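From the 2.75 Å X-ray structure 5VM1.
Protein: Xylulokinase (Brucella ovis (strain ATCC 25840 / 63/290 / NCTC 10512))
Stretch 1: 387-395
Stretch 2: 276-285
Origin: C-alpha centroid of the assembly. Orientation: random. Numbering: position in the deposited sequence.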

# COMPACT_ATOMS: atom_id res chain seq x y z
N LEU A 387 15.47 -2.15 10.57
CA LEU A 387 16.88 -1.74 10.50
C LEU A 387 17.16 -0.90 9.25
O LEU A 387 17.95 0.05 9.31
CB LEU A 387 17.79 -2.97 10.57
CG LEU A 387 17.99 -3.74 11.90
CD1 LEU A 387 19.06 -4.82 11.77
CD2 LEU A 387 18.28 -2.87 13.10
N ALA A 388 16.54 -1.25 8.12
CA ALA A 388 16.70 -0.47 6.89
C ALA A 388 16.14 0.93 7.04
O ALA A 388 16.76 1.91 6.61
CB ALA A 388 16.04 -1.18 5.71
N LEU A 389 14.92 1.05 7.59
CA LEU A 389 14.33 2.36 7.86
C LEU A 389 15.19 3.20 8.78
O LEU A 389 15.33 4.41 8.59
CB LEU A 389 12.92 2.19 8.44
CG LEU A 389 11.88 1.59 7.51
CD1 LEU A 389 10.51 1.94 8.04
CD2 LEU A 389 12.08 2.16 6.15
N GLN A 390 15.75 2.58 9.82
CA GLN A 390 16.64 3.32 10.70
C GLN A 390 17.88 3.81 9.97
O GLN A 390 18.35 4.91 10.24
CB GLN A 390 16.98 2.46 11.90
CG GLN A 390 15.81 2.37 12.86
CD GLN A 390 16.19 1.81 14.21
OE1 GLN A 390 17.36 1.84 14.59
NE2 GLN A 390 15.18 1.44 15.01
N SER A 391 18.38 3.05 8.99
CA SER A 391 19.52 3.57 8.26
C SER A 391 19.12 4.72 7.34
O SER A 391 19.99 5.33 6.72
CB SER A 391 20.19 2.48 7.43
OG SER A 391 19.39 2.16 6.31
N ALA A 392 17.83 4.99 7.21
CA ALA A 392 17.37 6.07 6.36
C ALA A 392 16.76 7.21 7.18
O ALA A 392 15.92 7.96 6.66
CB ALA A 392 16.39 5.54 5.31
N GLY A 393 17.19 7.34 8.44
CA GLY A 393 16.91 8.50 9.28
C GLY A 393 15.65 8.44 10.13
O GLY A 393 15.27 9.47 10.71
N THR A 394 15.05 7.27 10.27
CA THR A 394 13.77 7.08 10.94
C THR A 394 14.02 6.23 12.17
O THR A 394 14.71 5.21 12.09
CB THR A 394 12.75 6.41 9.97
OG1 THR A 394 12.21 7.38 9.07
CG2 THR A 394 11.62 5.70 10.70
N GLU A 395 13.51 6.65 13.31
CA GLU A 395 13.50 5.82 14.51
C GLU A 395 12.05 5.48 14.82
O GLU A 395 11.21 6.37 14.96
CB GLU A 395 14.20 6.54 15.67
CG GLU A 395 14.13 5.90 17.07
CD GLU A 395 14.52 6.92 18.14
OE1 GLU A 395 15.71 7.28 18.20
OE2 GLU A 395 13.63 7.41 18.88
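Stretch 2, residues 276-285: YQPKPESAVH

Stretch 2 (276-285) runs antiparallel in register along stretch 1, from Ala-388 to Thr-394, an irregular strip of loop interrupted by a short 3-10 segment at Pro-280 and Glu-281. As stretch 1 advances from Ala-388 to Ala-392, the nearest CA atoms of stretch 2 step back from Ser-282 (6.2 Å between CA atoms) to Lys-279 (5.8 Å between CA atoms). Ala-392, in the type I turn from Gln-390 to Gly-393, is the most covered residue of stretch 1; its CB packs on Lys-279 CB at 3.5 Å. Its carbonyl accepts the best-formed hydrogen bond of the contact, Gln-277 NE2 to Ala-392 O at 2.9 Å. Gln-277, with its CA-to-CB bond toward stretch 1, also sends a weak hydrogen bond from NE2 to Thr-394 OG1 at 3.3 Å, so one amide group spans the two residues flanking Gly-393. At Gly-393, phi is positive, and a CB would lie tightly against that amide. Lys-279 lays its chain beside Ser-391: CE is 3.2 Å from Ser-391 O, and NZ gives the same oxygen a weak hydrogen bond at 3.3 Å. Farther along stretch 2, the contact turns apolar: Val-284 CG1 meets Ala-388 CB at 3.7 Å, and Val-284 CB lies 4.1 Å from Leu-389 CD2.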

# COMPACT_ATOMS: atom_id res chain seq x y z
N TYR A 276 11.82 14.10 3.07
CA TYR A 276 12.07 13.09 2.06
C TYR A 276 13.36 12.34 2.41
O TYR A 276 14.44 12.94 2.43
CB TYR A 276 12.14 13.74 0.68
CG TYR A 276 12.71 12.87 -0.42
CD1 TYR A 276 12.07 11.70 -0.84
CD2 TYR A 276 13.88 13.25 -1.06
CE1 TYR A 276 12.61 10.94 -1.88
CE2 TYR A 276 14.41 12.52 -2.06
CZ TYR A 276 13.79 11.38 -2.48
OH TYR A 276 14.41 10.70 -3.49
N GLN A 277 13.24 11.04 2.66
CA GLN A 277 14.32 10.24 3.23
C GLN A 277 14.52 8.97 2.42
O GLN A 277 14.21 7.86 2.87
CB GLN A 277 14.00 9.93 4.69
CG GLN A 277 13.61 11.16 5.47
CD GLN A 277 13.26 10.86 6.89
OE1 GLN A 277 12.49 11.59 7.53
NE2 GLN A 277 13.81 9.77 7.42
N PRO A 278 15.07 9.08 1.22
CA PRO A 278 15.22 7.90 0.38
C PRO A 278 16.36 7.00 0.83
O PRO A 278 17.35 7.43 1.41
CB PRO A 278 15.53 8.50 -1.00
CG PRO A 278 16.27 9.76 -0.67
CD PRO A 278 15.58 10.30 0.56
N LYS A 279 16.21 5.74 0.50
CA LYS A 279 17.27 4.78 0.73
C LYS A 279 17.08 3.63 -0.25
O LYS A 279 16.89 2.48 0.17
CB LYS A 279 17.25 4.27 2.17
CG LYS A 279 18.59 3.72 2.68
CD LYS A 279 19.61 4.80 2.66
CE LYS A 279 20.71 4.60 3.67
NZ LYS A 279 21.40 5.92 3.85
N PRO A 280 17.12 3.88 -1.56
CA PRO A 280 16.91 2.76 -2.51
C PRO A 280 18.03 1.74 -2.46
O PRO A 280 17.84 0.63 -2.96
CB PRO A 280 16.85 3.46 -3.88
CG PRO A 280 17.60 4.74 -3.68
CD PRO A 280 17.37 5.15 -2.24
N GLU A 281 19.19 2.10 -1.90
CA GLU A 281 20.30 1.15 -1.79
C GLU A 281 19.94 -0.02 -0.89
O GLU A 281 20.46 -1.12 -1.07
CB GLU A 281 21.54 1.87 -1.27
CG GLU A 281 21.70 3.25 -1.86
CD GLU A 281 21.11 4.33 -0.97
OE1 GLU A 281 21.38 4.28 0.25
OE2 GLU A 281 20.35 5.19 -1.48
N SER A 282 19.08 0.21 0.11
CA SER A 282 18.54 -0.84 0.96
C SER A 282 17.13 -1.25 0.55
O SER A 282 16.42 -1.88 1.34
CB SER A 282 18.54 -0.39 2.41
OG SER A 282 19.59 0.50 2.67
N ALA A 283 16.70 -0.87 -0.66
CA ALA A 283 15.42 -1.29 -1.23
C ALA A 283 14.24 -0.92 -0.34
O ALA A 283 13.27 -1.67 -0.23
CB ALA A 283 15.42 -2.78 -1.55
N VAL A 284 14.29 0.25 0.31
CA VAL A 284 13.10 0.79 0.95
C VAL A 284 12.46 1.77 -0.03
O VAL A 284 13.13 2.37 -0.87
CB VAL A 284 13.35 1.48 2.32
CG1 VAL A 284 14.56 0.90 3.04
CG2 VAL A 284 13.45 2.97 2.16
N HIS A 285 11.13 1.86 0.00
CA HIS A 285 10.41 2.87 -0.78
C HIS A 285 10.27 4.16 0.03
O HIS A 285 10.06 4.12 1.25
CB HIS A 285 9.04 2.35 -1.21
CG HIS A 285 9.13 1.27 -2.23
ND1 HIS A 285 9.72 1.47 -3.47
CD2 HIS A 285 8.80 -0.04 -2.18
CE1 HIS A 285 9.70 0.34 -4.15
NE2 HIS A 285 9.16 -0.60 -3.39